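PDB 2R7M: 5-formaminoimidazole-4-carboxamide-1-(beta)-D-ribofuranosyl 5'-monophosphate synthetase from Methanocaldococcus jannaschii, which catalyses the ATP- and formate-dependent, folate-independent formylation of AICAR to FAICAR in purine biosynthesis. Local coordinates for residues 5-10 and 109-114; 25-30 and 92-97; 200-205 and 297-302; 288-293 and 309-314. All coordinates share one frame; numbering follows the deposited sequence.

Interactions 1, 2 and 4 touch one another; interaction 3 joins them through interaction 4 and lies across the chain's centre from interaction 1, nearest atoms about 17 Å apart. Met112 SD of interaction 1 rests 4.2 Å from Phe95 CE2 of interaction 2, and Gly114 CA packs 3.6 Å from Ile291 CG2 of interaction 4. Arg314 links interaction 4 to the AICAR site of interaction 2, its NH1 lying 3.4 Å from Gly93 CA. Interactions 3 and 4 share strand 292-300, and Leu299 CD1 meets Phe309 CD2 at 3.7 Å. Both border the AMP in the ATP site, whereas interaction 2 borders a second AMP beside the AICAR-binding residues His27 and Ser94.

Interaction 1 of 4, residues 5-10 and 109-114; sequences DEILEI and LVPMFG
Glu6 reaches past the flank of helix 4-11 to lie obliquely across the end of Leu109. Its CG stands anti to the backbone N (chi1 -164°), and the chain runs on extended, which carries the carboxylate well beyond CB before anything of the loop is met. CD is the first atom to arrive, 4.1 Å from Leu109 CD2. OE1 then comes closest to the same methyl, with Glu6 OE1 and Leu109 CD2 3.4 Å apart, while OE2 accepts a hydrogen bond from the backbone N of Ser3, just before helix 4-11. From the next residue on, aliphatic groups take over: Ile7 CD1 pushes against the loop backbone, 3.8 Å from Val110 O, and, a turn beyond Glu6, Ile10 CG2 meets Pro111 CD at 4.0 Å, the two side chains crossing at about a right angle. The loop itself is fixed from behind: Pro111 and Phe113 bond through their backbones to Val89 of strand 87-89, and Leu109 O is held by Arg83 of helix 76-84. No hydrogen bond joins 5-10 to 109-114. The N-terminal helix is therefore held against this part of the fold by methyl and ring-carbon contacts, and the loop's polar atoms named here find their partners elsewhere in the chain.

Interaction 2 of 4, residues 25-30 and 92-97; sequences GSHTSL and HGSFIA. With AMP (adenosine monophosphate), chain F.
The carbonyl oxygen of Ser26 takes weak hydrogen bonds from two backbone amides, Thr28 N and Ser29 N, and sits over a face of the His92 ring. Its distance to His92 NE2 is 3.2 Å, but the angle is too poor for a hydrogen bond; NE2 is instead bonded to Leu24 O, which helps fix the rotation of the ring. On the same ring, His27 CB makes a CH-pi contact, lying 3.7 Å from the centroid of His92. The two imidazoles are nearly parallel, their planes at 18°, yet so far slid past each other that they hardly overlap. His27 has CG anti to its own backbone N (chi1 -165°), an orientation that brings its ring over the start of helix 93-99: Gly93 N lies over the ring centre, and Gly93 CA is 3.8 Å from the centroid. With no side chain at Gly93, the imidazole can come this near. His27 ND1 shares a hydrogen bond with Thr28 OG1 (3.0 Å), while the ring edge at CD2 and NE2 faces the sugar of the bound AMP, His27 NE2 lying 3.4 Å from its O4'. Ser26 OG and Ser94 OG are hydrogen-bonded at 3.1 Å beside the AMP phosphate, although the position of Ser94 OG is less certain. Arg264 and Ser266 of the second subunit also bond this nucleotide. The two segments follow adjacent parallel strands, 20-24 and 87-89, and lead into helices 29-38 and 93-99, so the AICAR site lies at the carboxyl ends of the strands in a Rossmann-like sheet.

Interaction 3 of 4, residues 200-205 and 297-302; sequences EYVVGT and QSLCNE. With AMP (adenosine monophosphate), chain E.
Val202 and Leu299 form the tight apolar part of this contact, their side chains sliding past each other in opposite directions with Val202 CG1 3.7 Å from Leu299 CB. Leu299 splits its two methyls: CD1 lies 3.6 Å from Val202 O and also reaches C2 of the adenine, while CD2 packs against Gly204 O. Close by, Thr205 and Cys300 make an antiparallel hydrogen-bonded pair. Cys300 N to Thr205 O is the shorter bond at 2.8 Å, and Thr205 N to Cys300 O measures 3.1 Å. Gly204, lacking a side chain, brings its CA to 3.2 Å from Cys300 O. Toward Glu302 the contact loosens: a water accepts from Glu302 N and donates to Val203 O (2.7 Å), bridging backbones that do not meet. The third subunit covers this side too, its Ser252 bonding Glu302 OE1, while its Thr256 bonds Thr205 OG1 beside the bridge. On the nucleotide side, Val202 N donates to adenine N1 at 2.8 Å, Glu200 O accepts a weak bond from N6, and C2 lies over the centre of the Tyr201 ring. Backbone recognition of adenine by the linker between two sheets is a hallmark of the ATP-grasp fold.

Interaction 4 of 4, residues 288-293 and 309-314; sequences PGMIGP and FEMSAR. With AMP (adenosine monophosphate), chain E.
Met290 folds its thioether onto Ala313: CE lies 3.5 Å from Ala313 O, and SD is 4.3 Å from Ala313 CB. A bend at chi2 (-60°), followed by a second at chi3, brings the methyl back toward the loop backbone, and SD also touches Met311 CE. Further along, Pro293 O approaches the carbonyl carbon of Arg314 at 3.3 Å. No direct hydrogen bond crosses the contact. A water does so instead, donating to Ile291 O and, at 3.2 Å, to Ala313 O. The segments belong to the hairpin of strands 292-300 and 306-312 at the edge of the five-stranded antiparallel sheet of the ATP-grasp region. Phe309 and Glu310 both face Gln297 in a classic beta bulge. From this bulge, Phe309 CE1 lies 3.6 Å from C3' of the AMP ribose, while Glu310 OE2 is 3.6 Å from phosphate O3P; Glu310 and Gln297 are predicted magnesium ligands. At the end of the strand, Ser312 OG donates to Arg314 O (2.8 Å, donor tilted 29° from the carbonyl plane), tying the last strand residue to the backbone two residues on. Glu122 holds this part twice, by a salt bridge to Arg314 NE and a hydrogen bond to Ala313 N, and Glu128 accepts from Met311 N. On the other flank, Leu278 and Val279 of helix 268-285 pack against Met290 together with Ile118, while Pro293 is backed by Phe113 and by Phe212 of strand 205-214.

Interaction 1 of 4, residues 5-10 and 109-114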
# COMPACT_ATOMS: atom_id res chain seq x y z
N ASP A 5 11.77 39.36 7.73
CA ASP A 5 12.50 39.23 8.99
C ASP A 5 11.53 39.27 10.16
O ASP A 5 11.72 38.59 11.16
CB ASP A 5 13.53 40.36 9.13
CG ASP A 5 14.57 40.34 8.02
OD1 ASP A 5 14.95 39.24 7.57
OD2 ASP A 5 15.00 41.44 7.61
N GLU A 6 10.48 40.06 10.00
CA GLU A 6 9.43 40.18 11.00
C GLU A 6 8.71 38.84 11.17
O GLU A 6 8.19 38.54 12.24
CB GLU A 6 8.45 41.25 10.55
CG GLU A 6 7.50 41.78 11.61
CD GLU A 6 6.67 42.95 11.09
OE1 GLU A 6 5.62 43.25 11.69
OE2 GLU A 6 7.07 43.55 10.06
N ILE A 7 8.67 38.05 10.10
CA ILE A 7 7.98 36.76 10.11
C ILE A 7 8.92 35.63 10.52
O ILE A 7 8.51 34.70 11.23
CB ILE A 7 7.30 36.46 8.74
CG1 ILE A 7 5.87 37.01 8.72
CG2 ILE A 7 7.29 34.95 8.45
CD1 ILE A 7 4.94 36.35 9.71
N LEU A 8 10.17 35.71 10.10
CA LEU A 8 11.19 34.74 10.49
C LEU A 8 11.44 34.76 12.00
O LEU A 8 11.77 33.74 12.60
CB LEU A 8 12.50 34.98 9.74
CG LEU A 8 12.56 34.51 8.28
CD1 LEU A 8 14.00 34.53 7.78
CD2 LEU A 8 11.96 33.12 8.11
N GLU A 9 11.27 35.94 12.60
CA GLU A 9 11.50 36.12 14.04
C GLU A 9 10.28 35.72 14.87
O GLU A 9 10.39 35.51 16.07
CB GLU A 9 11.92 37.56 14.34
CG GLU A 9 13.30 37.91 13.79
CD GLU A 9 13.79 39.29 14.21
OE1 GLU A 9 14.68 39.84 13.53
OE2 GLU A 9 13.28 39.82 15.23
N ILE A 10 9.12 35.63 14.22
CA ILE A 10 7.94 35.06 14.87
C ILE A 10 8.09 33.54 14.90
O ILE A 10 7.79 32.88 15.90
CB ILE A 10 6.65 35.40 14.10
CG1 ILE A 10 6.39 36.91 14.12
CG2 ILE A 10 5.46 34.64 14.68
CD1 ILE A 10 5.70 37.41 15.37
N LEU A 109 0.01 38.56 11.46
CA LEU A 109 1.35 38.19 11.91
C LEU A 109 1.49 36.72 12.29
O LEU A 109 1.92 36.38 13.39
CB LEU A 109 1.78 39.08 13.09
CG LEU A 109 2.06 40.55 12.77
CD1 LEU A 109 2.06 41.39 14.04
CD2 LEU A 109 3.36 40.70 12.00
N VAL A 110 1.11 35.84 11.36
CA VAL A 110 1.31 34.41 11.50
C VAL A 110 2.07 33.95 10.27
O VAL A 110 1.78 34.40 9.17
CB VAL A 110 -0.03 33.66 11.58
CG1 VAL A 110 0.19 32.20 11.98
CG2 VAL A 110 -0.96 34.34 12.58
N PRO A 111 3.08 33.08 10.45
CA PRO A 111 3.82 32.53 9.32
C PRO A 111 2.88 31.89 8.28
O PRO A 111 1.88 31.27 8.64
CB PRO A 111 4.72 31.47 9.97
CG PRO A 111 4.94 32.00 11.35
CD PRO A 111 3.62 32.60 11.74
N MET A 112 3.23 32.03 7.01
CA MET A 112 2.31 31.67 5.94
C MET A 112 3.10 31.00 4.83
O MET A 112 4.13 31.52 4.41
CB MET A 112 1.62 32.92 5.39
CG MET A 112 0.11 32.82 5.29
SD MET A 112 -0.63 34.28 4.52
CE MET A 112 0.26 34.27 2.95
N PHE A 113 2.62 29.85 4.37
CA PHE A 113 3.25 29.17 3.25
C PHE A 113 3.03 29.96 1.95
O PHE A 113 1.91 30.35 1.64
CB PHE A 113 2.70 27.74 3.12
CG PHE A 113 3.34 26.96 2.02
CD1 PHE A 113 4.57 26.35 2.21
CD2 PHE A 113 2.72 26.84 0.78
CE1 PHE A 113 5.16 25.63 1.20
CE2 PHE A 113 3.31 26.13 -0.23
CZ PHE A 113 4.54 25.51 -0.02
N GLY A 114 4.11 30.19 1.20
CA GLY A 114 4.04 30.95 -0.05
C GLY A 114 4.60 32.36 0.03
O GLY A 114 5.01 32.83 1.10

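Interaction 2 of 4, residues 25-30 and 92-97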
# COMPACT_ATOMS: atom_id res chain seq x y z
N GLY A 25 -11.29 26.52 7.44
CA GLY A 25 -12.12 25.41 7.01
C GLY A 25 -13.04 25.79 5.86
O GLY A 25 -14.22 26.07 6.08
N SER A 26 -12.49 25.79 4.65
CA SER A 26 -13.25 26.08 3.44
C SER A 26 -12.34 26.01 2.23
O SER A 26 -11.13 25.81 2.35
CB SER A 26 -13.89 27.47 3.52
OG SER A 26 -14.62 27.77 2.34
N HIS A 27 -12.93 26.18 1.05
CA HIS A 27 -12.17 26.29 -0.20
C HIS A 27 -11.46 25.01 -0.67
O HIS A 27 -11.92 24.33 -1.58
CB HIS A 27 -11.19 27.46 -0.13
CG HIS A 27 -10.64 27.87 -1.46
ND1 HIS A 27 -9.39 27.48 -1.91
CD2 HIS A 27 -11.18 28.63 -2.45
CE1 HIS A 27 -9.18 27.99 -3.11
NE2 HIS A 27 -10.24 28.69 -3.46
N THR A 28 -10.33 24.70 -0.04
CA THR A 28 -9.51 23.54 -0.40
C THR A 28 -8.92 22.89 0.86
O THR A 28 -7.89 22.21 0.78
CB THR A 28 -8.32 23.96 -1.29
OG1 THR A 28 -7.76 25.17 -0.78
CG2 THR A 28 -8.75 24.16 -2.76
N SER A 29 -9.54 23.12 2.01
CA SER A 29 -8.92 22.77 3.28
C SER A 29 -8.97 21.28 3.60
O SER A 29 -8.17 20.79 4.38
CB SER A 29 -9.53 23.58 4.43
OG SER A 29 -10.85 23.15 4.68
N LEU A 30 -9.93 20.57 3.01
CA LEU A 30 -10.04 19.13 3.22
C LEU A 30 -8.77 18.35 2.83
O LEU A 30 -8.37 17.45 3.55
CB LEU A 30 -11.24 18.56 2.47
CG LEU A 30 -12.62 18.81 3.09
CD1 LEU A 30 -13.68 18.14 2.24
CD2 LEU A 30 -12.66 18.30 4.52
N HIS A 92 -5.51 30.30 1.10
CA HIS A 92 -6.34 29.91 -0.02
C HIS A 92 -7.43 30.95 -0.28
O HIS A 92 -7.63 31.87 0.52
CB HIS A 92 -6.92 28.51 0.21
CG HIS A 92 -7.77 28.38 1.43
ND1 HIS A 92 -8.84 29.21 1.70
CD2 HIS A 92 -7.75 27.47 2.44
CE1 HIS A 92 -9.43 28.83 2.82
NE2 HIS A 92 -8.78 27.78 3.29
N GLY A 93 -8.13 30.81 -1.40
CA GLY A 93 -9.15 31.76 -1.82
C GLY A 93 -10.03 32.32 -0.71
O GLY A 93 -10.15 33.53 -0.57
N SER A 94 -10.65 31.43 0.06
CA SER A 94 -11.59 31.82 1.11
C SER A 94 -10.93 32.55 2.26
O SER A 94 -11.52 33.47 2.85
CB SER A 94 -12.33 30.60 1.66
OG SER A 94 -13.43 30.26 0.86
N PHE A 95 -9.71 32.13 2.60
CA PHE A 95 -9.00 32.71 3.73
C PHE A 95 -8.68 34.17 3.46
O PHE A 95 -8.85 35.03 4.32
CB PHE A 95 -7.71 31.95 4.01
CG PHE A 95 -6.75 32.68 4.90
CD1 PHE A 95 -6.99 32.77 6.27
CD2 PHE A 95 -5.63 33.30 4.38
CE1 PHE A 95 -6.12 33.46 7.10
CE2 PHE A 95 -4.76 34.00 5.19
CZ PHE A 95 -5.01 34.07 6.56
N ILE A 96 -8.22 34.44 2.24
CA ILE A 96 -7.86 35.78 1.84
C ILE A 96 -9.08 36.69 1.84
O ILE A 96 -9.01 37.83 2.29
CB ILE A 96 -7.15 35.78 0.48
CG1 ILE A 96 -5.91 34.89 0.54
CG2 ILE A 96 -6.76 37.20 0.07
CD1 ILE A 96 -5.20 34.73 -0.79
N ALA A 97 -10.21 36.18 1.37
CA ALA A 97 -11.44 36.97 1.33
C ALA A 97 -11.97 37.32 2.72
O ALA A 97 -12.28 38.48 3.01
CB ALA A 97 -12.51 36.25 0.51
P AMP F . -15.89 30.42 -1.57
O1P AMP F . -16.86 31.43 -2.13
O2P AMP F . -15.46 30.72 -0.15
O3P AMP F . -16.28 28.98 -1.78
O5' AMP F . -14.55 30.56 -2.45
C5' AMP F . -13.85 31.79 -2.59
C4' AMP F . -13.44 32.01 -4.06
O4' AMP F . -12.53 30.99 -4.52
C3' AMP F . -14.62 32.00 -5.03
O3' AMP F . -15.03 33.33 -5.31
C2' AMP F . -14.10 31.31 -6.28
O2' AMP F . -13.66 32.26 -7.26
C1' AMP F . -12.90 30.52 -5.82
N9 AMP F . -13.27 29.09 -5.77
C8 AMP F . -13.82 28.48 -4.70
N7 AMP F . -14.05 27.17 -4.96
C5 AMP F . -13.64 26.93 -6.22
C6 AMP F . -13.59 25.75 -7.10
N6 AMP F . -14.06 24.54 -6.67
N1 AMP F . -13.09 25.92 -8.35
C2 AMP F . -12.64 27.11 -8.77
N3 AMP F . -12.66 28.23 -8.02
C4 AMP F . -13.13 28.20 -6.75

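Interaction 3 of 4, residues 200-205 and 297-302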
# COMPACT_ATOMS: atom_id res chain seq x y z
N GLU A 200 -11.97 39.27 -25.63
CA GLU A 200 -12.23 38.22 -26.59
C GLU A 200 -12.87 37.00 -25.92
O GLU A 200 -12.40 36.54 -24.88
CB GLU A 200 -10.90 37.82 -27.22
CG GLU A 200 -10.98 36.68 -28.19
CD GLU A 200 -9.63 36.28 -28.71
OE1 GLU A 200 -8.61 36.82 -28.20
OE2 GLU A 200 -9.58 35.43 -29.62
N TYR A 201 -13.93 36.48 -26.51
CA TYR A 201 -14.51 35.21 -26.07
C TYR A 201 -13.69 34.10 -26.71
O TYR A 201 -13.70 33.93 -27.93
CB TYR A 201 -15.99 35.09 -26.46
CG TYR A 201 -16.68 33.91 -25.81
CD1 TYR A 201 -17.41 34.07 -24.64
CD2 TYR A 201 -16.57 32.63 -26.34
CE1 TYR A 201 -18.02 32.99 -24.01
CE2 TYR A 201 -17.18 31.54 -25.72
CZ TYR A 201 -17.90 31.72 -24.56
OH TYR A 201 -18.51 30.65 -23.94
N VAL A 202 -12.94 33.36 -25.89
CA VAL A 202 -12.17 32.23 -26.41
C VAL A 202 -13.04 30.98 -26.45
O VAL A 202 -13.62 30.58 -25.44
CB VAL A 202 -10.85 31.99 -25.63
CG1 VAL A 202 -10.09 30.79 -26.19
CG2 VAL A 202 -9.95 33.25 -25.67
N VAL A 203 -13.15 30.39 -27.63
CA VAL A 203 -13.96 29.19 -27.84
C VAL A 203 -13.05 27.96 -27.84
O VAL A 203 -12.23 27.76 -28.73
CB VAL A 203 -14.74 29.27 -29.18
CG1 VAL A 203 -15.66 28.07 -29.34
CG2 VAL A 203 -15.53 30.58 -29.26
N GLY A 204 -13.19 27.12 -26.81
CA GLY A 204 -12.29 25.99 -26.67
C GLY A 204 -12.53 25.15 -25.44
O GLY A 204 -13.51 25.32 -24.72
N THR A 205 -11.61 24.22 -25.20
CA THR A 205 -11.72 23.33 -24.07
C THR A 205 -10.98 23.88 -22.82
O THR A 205 -9.84 24.32 -22.90
CB THR A 205 -11.24 21.92 -24.47
OG1 THR A 205 -10.09 22.03 -25.32
CG2 THR A 205 -12.32 21.19 -25.24
N GLN A 297 -5.62 29.03 -15.53
CA GLN A 297 -6.94 28.65 -16.04
C GLN A 297 -7.06 29.05 -17.50
O GLN A 297 -7.17 30.22 -17.83
CB GLN A 297 -8.02 29.31 -15.20
CG GLN A 297 -7.85 29.00 -13.73
CD GLN A 297 -8.37 30.09 -12.84
OE1 GLN A 297 -7.64 30.62 -12.00
NE2 GLN A 297 -9.64 30.44 -13.01
N SER A 298 -7.00 28.06 -18.37
CA SER A 298 -6.87 28.31 -19.79
C SER A 298 -7.97 27.68 -20.64
O SER A 298 -8.80 26.90 -20.16
CB SER A 298 -5.49 27.83 -20.26
OG SER A 298 -5.31 26.47 -19.92
N LEU A 299 -7.99 28.05 -21.92
CA LEU A 299 -8.90 27.46 -22.87
C LEU A 299 -8.06 27.06 -24.06
O LEU A 299 -7.20 27.83 -24.49
CB LEU A 299 -9.99 28.45 -23.27
CG LEU A 299 -11.05 28.73 -22.19
CD1 LEU A 299 -11.73 30.09 -22.37
CD2 LEU A 299 -12.08 27.59 -22.13
N CYS A 300 -8.26 25.86 -24.56
CA CYS A 300 -7.48 25.37 -25.69
C CYS A 300 -8.29 25.55 -26.96
O CYS A 300 -9.35 24.94 -27.13
CB CYS A 300 -7.09 23.90 -25.49
SG CYS A 300 -6.01 23.25 -26.76
N ASN A 301 -7.81 26.40 -27.86
CA ASN A 301 -8.50 26.62 -29.11
C ASN A 301 -8.19 25.52 -30.12
O ASN A 301 -7.39 24.62 -29.84
CB ASN A 301 -8.24 28.01 -29.68
CG ASN A 301 -6.79 28.24 -30.06
OD1 ASN A 301 -6.07 27.32 -30.43
ND2 ASN A 301 -6.38 29.50 -30.02
N GLU A 302 -8.86 25.57 -31.26
CA GLU A 302 -8.71 24.55 -32.28
C GLU A 302 -7.30 24.50 -32.88
O GLU A 302 -6.94 23.52 -33.54
CB GLU A 302 -9.76 24.73 -33.38
CG GLU A 302 -9.81 26.14 -33.96
CD GLU A 302 -10.79 26.26 -35.11
OE1 GLU A 302 -11.80 25.53 -35.14
OE2 GLU A 302 -10.56 27.11 -35.99
P AMP E . -13.54 34.32 -14.49
O1P AMP E . -12.72 33.30 -13.75
O2P AMP E . -14.58 35.03 -13.67
O3P AMP E . -12.70 35.17 -15.42
O5' AMP E . -14.44 33.50 -15.53
C5' AMP E . -15.63 32.84 -15.14
C4' AMP E . -15.91 31.84 -16.24
O4' AMP E . -16.24 32.53 -17.45
C3' AMP E . -14.68 31.01 -16.58
O3' AMP E . -14.51 29.86 -15.74
C2' AMP E . -14.91 30.65 -18.03
O2' AMP E . -15.68 29.45 -18.12
C1' AMP E . -15.71 31.83 -18.58
N9 AMP E . -14.73 32.71 -19.25
C8 AMP E . -13.91 33.58 -18.63
N7 AMP E . -13.11 34.22 -19.51
C5 AMP E . -13.43 33.76 -20.74
C6 AMP E . -12.98 34.04 -22.12
N6 AMP E . -12.00 34.93 -22.37
N1 AMP E . -13.57 33.34 -23.12
C2 AMP E . -14.54 32.43 -22.88
N3 AMP E . -15.00 32.14 -21.66
C4 AMP E . -14.49 32.76 -20.56
O HOH W 1 -11.07 27.84 -31.20

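Interaction 4 of 4, residues 288-293 and 309-314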
# COMPACT_ATOMS: atom_id res chain seq x y z
N PRO A 288 10.31 36.63 -3.81
CA PRO A 288 11.02 35.62 -4.60
C PRO A 288 10.24 35.00 -5.77
O PRO A 288 10.79 34.14 -6.47
CB PRO A 288 11.37 34.55 -3.57
CG PRO A 288 10.32 34.67 -2.53
CD PRO A 288 9.85 36.09 -2.51
N GLY A 289 8.99 35.40 -5.97
CA GLY A 289 8.20 34.89 -7.10
C GLY A 289 7.05 33.99 -6.69
O GLY A 289 6.41 34.19 -5.65
N MET A 290 6.77 32.99 -7.52
CA MET A 290 5.75 31.99 -7.21
C MET A 290 6.31 30.98 -6.21
O MET A 290 7.38 30.43 -6.42
CB MET A 290 5.30 31.25 -8.47
CG MET A 290 4.31 32.00 -9.36
SD MET A 290 2.75 32.44 -8.57
CE MET A 290 2.65 31.26 -7.23
N ILE A 291 5.59 30.75 -5.12
CA ILE A 291 6.04 29.77 -4.13
C ILE A 291 4.96 28.73 -3.89
O ILE A 291 3.90 29.04 -3.35
CB ILE A 291 6.44 30.43 -2.78
CG1 ILE A 291 7.56 31.47 -2.97
CG2 ILE A 291 6.84 29.37 -1.76
CD1 ILE A 291 8.84 30.92 -3.58
N GLY A 292 5.23 27.49 -4.29
CA GLY A 292 4.25 26.43 -4.11
C GLY A 292 3.19 26.37 -5.20
O GLY A 292 3.50 26.52 -6.38
N PRO A 293 1.93 26.14 -4.80
CA PRO A 293 0.83 25.92 -5.75
C PRO A 293 0.41 27.15 -6.56
O PRO A 293 0.27 28.24 -6.00
CB PRO A 293 -0.33 25.48 -4.84
CG PRO A 293 -0.02 26.07 -3.51
CD PRO A 293 1.48 26.09 -3.39
N PHE A 309 -7.08 32.90 -19.24
CA PHE A 309 -8.01 33.98 -18.94
C PHE A 309 -8.02 34.33 -17.46
O PHE A 309 -8.68 35.28 -17.03
CB PHE A 309 -9.43 33.61 -19.39
CG PHE A 309 -9.98 32.37 -18.72
CD1 PHE A 309 -10.57 32.44 -17.47
CD2 PHE A 309 -9.93 31.13 -19.36
CE1 PHE A 309 -11.07 31.31 -16.85
CE2 PHE A 309 -10.44 30.00 -18.75
CZ PHE A 309 -11.00 30.09 -17.49
N GLU A 310 -7.28 33.56 -16.68
CA GLU A 310 -7.26 33.73 -15.24
C GLU A 310 -6.07 32.97 -14.67
O GLU A 310 -5.50 32.10 -15.33
CB GLU A 310 -8.58 33.22 -14.64
CG GLU A 310 -8.88 33.69 -13.23
CD GLU A 310 -8.95 35.20 -13.10
OE1 GLU A 310 -8.48 35.73 -12.07
OE2 GLU A 310 -9.47 35.86 -14.03
N MET A 311 -5.67 33.33 -13.46
CA MET A 311 -4.62 32.61 -12.77
C MET A 311 -4.82 32.78 -11.28
O MET A 311 -5.48 33.72 -10.83
CB MET A 311 -3.23 33.12 -13.17
CG MET A 311 -2.88 34.48 -12.60
SD MET A 311 -1.11 34.69 -12.31
CE MET A 311 -0.90 33.80 -10.78
N SER A 312 -4.27 31.85 -10.50
CA SER A 312 -4.24 31.99 -9.06
C SER A 312 -2.79 31.95 -8.61
O SER A 312 -1.96 31.28 -9.22
CB SER A 312 -5.05 30.88 -8.38
OG SER A 312 -4.33 29.66 -8.41
N ALA A 313 -2.48 32.68 -7.54
CA ALA A 313 -1.10 32.74 -7.04
C ALA A 313 -0.97 31.89 -5.78
O ALA A 313 0.04 31.95 -5.08
CB ALA A 313 -0.69 34.19 -6.78
N ARG A 314 -2.01 31.13 -5.50
CA ARG A 314 -1.98 30.14 -4.43
C ARG A 314 -2.78 28.92 -4.88
O ARG A 314 -3.02 28.75 -6.07
CB ARG A 314 -2.52 30.73 -3.12
CG ARG A 314 -3.61 31.76 -3.29
CD ARG A 314 -4.83 31.17 -3.93
NE ARG A 314 -5.85 32.19 -4.15
CZ ARG A 314 -7.07 31.94 -4.60
NH1 ARG A 314 -7.93 32.93 -4.77
NH2 ARG A 314 -7.44 30.69 -4.89
P AMP E . -13.54 34.32 -14.49
O1P AMP E . -12.72 33.30 -13.75
O2P AMP E . -14.58 35.03 -13.67
O3P AMP E . -12.70 35.17 -15.42
O5' AMP E . -14.44 33.50 -15.53
C5' AMP E . -15.63 32.84 -15.14
C4' AMP E . -15.91 31.84 -16.24
O4' AMP E . -16.24 32.53 -17.45
C3' AMP E . -14.68 31.01 -16.58
O3' AMP E . -14.51 29.86 -15.74
C2' AMP E . -14.91 30.65 -18.03
O2' AMP E . -15.68 29.45 -18.12
C1' AMP E . -15.71 31.83 -18.58
N9 AMP E . -14.73 32.71 -19.25
C8 AMP E . -13.91 33.58 -18.63
N7 AMP E . -13.11 34.22 -19.51
C5 AMP E . -13.43 33.76 -20.74
C6 AMP E . -12.98 34.04 -22.12
N6 AMP E . -12.00 34.93 -22.37
N1 AMP E . -13.57 33.34 -23.12
C2 AMP E . -14.54 32.43 -22.88
N3 AMP E . -15.00 32.14 -21.66
C4 AMP E . -14.49 32.76 -20.56
O HOH W 2 1.54 29.83 -3.13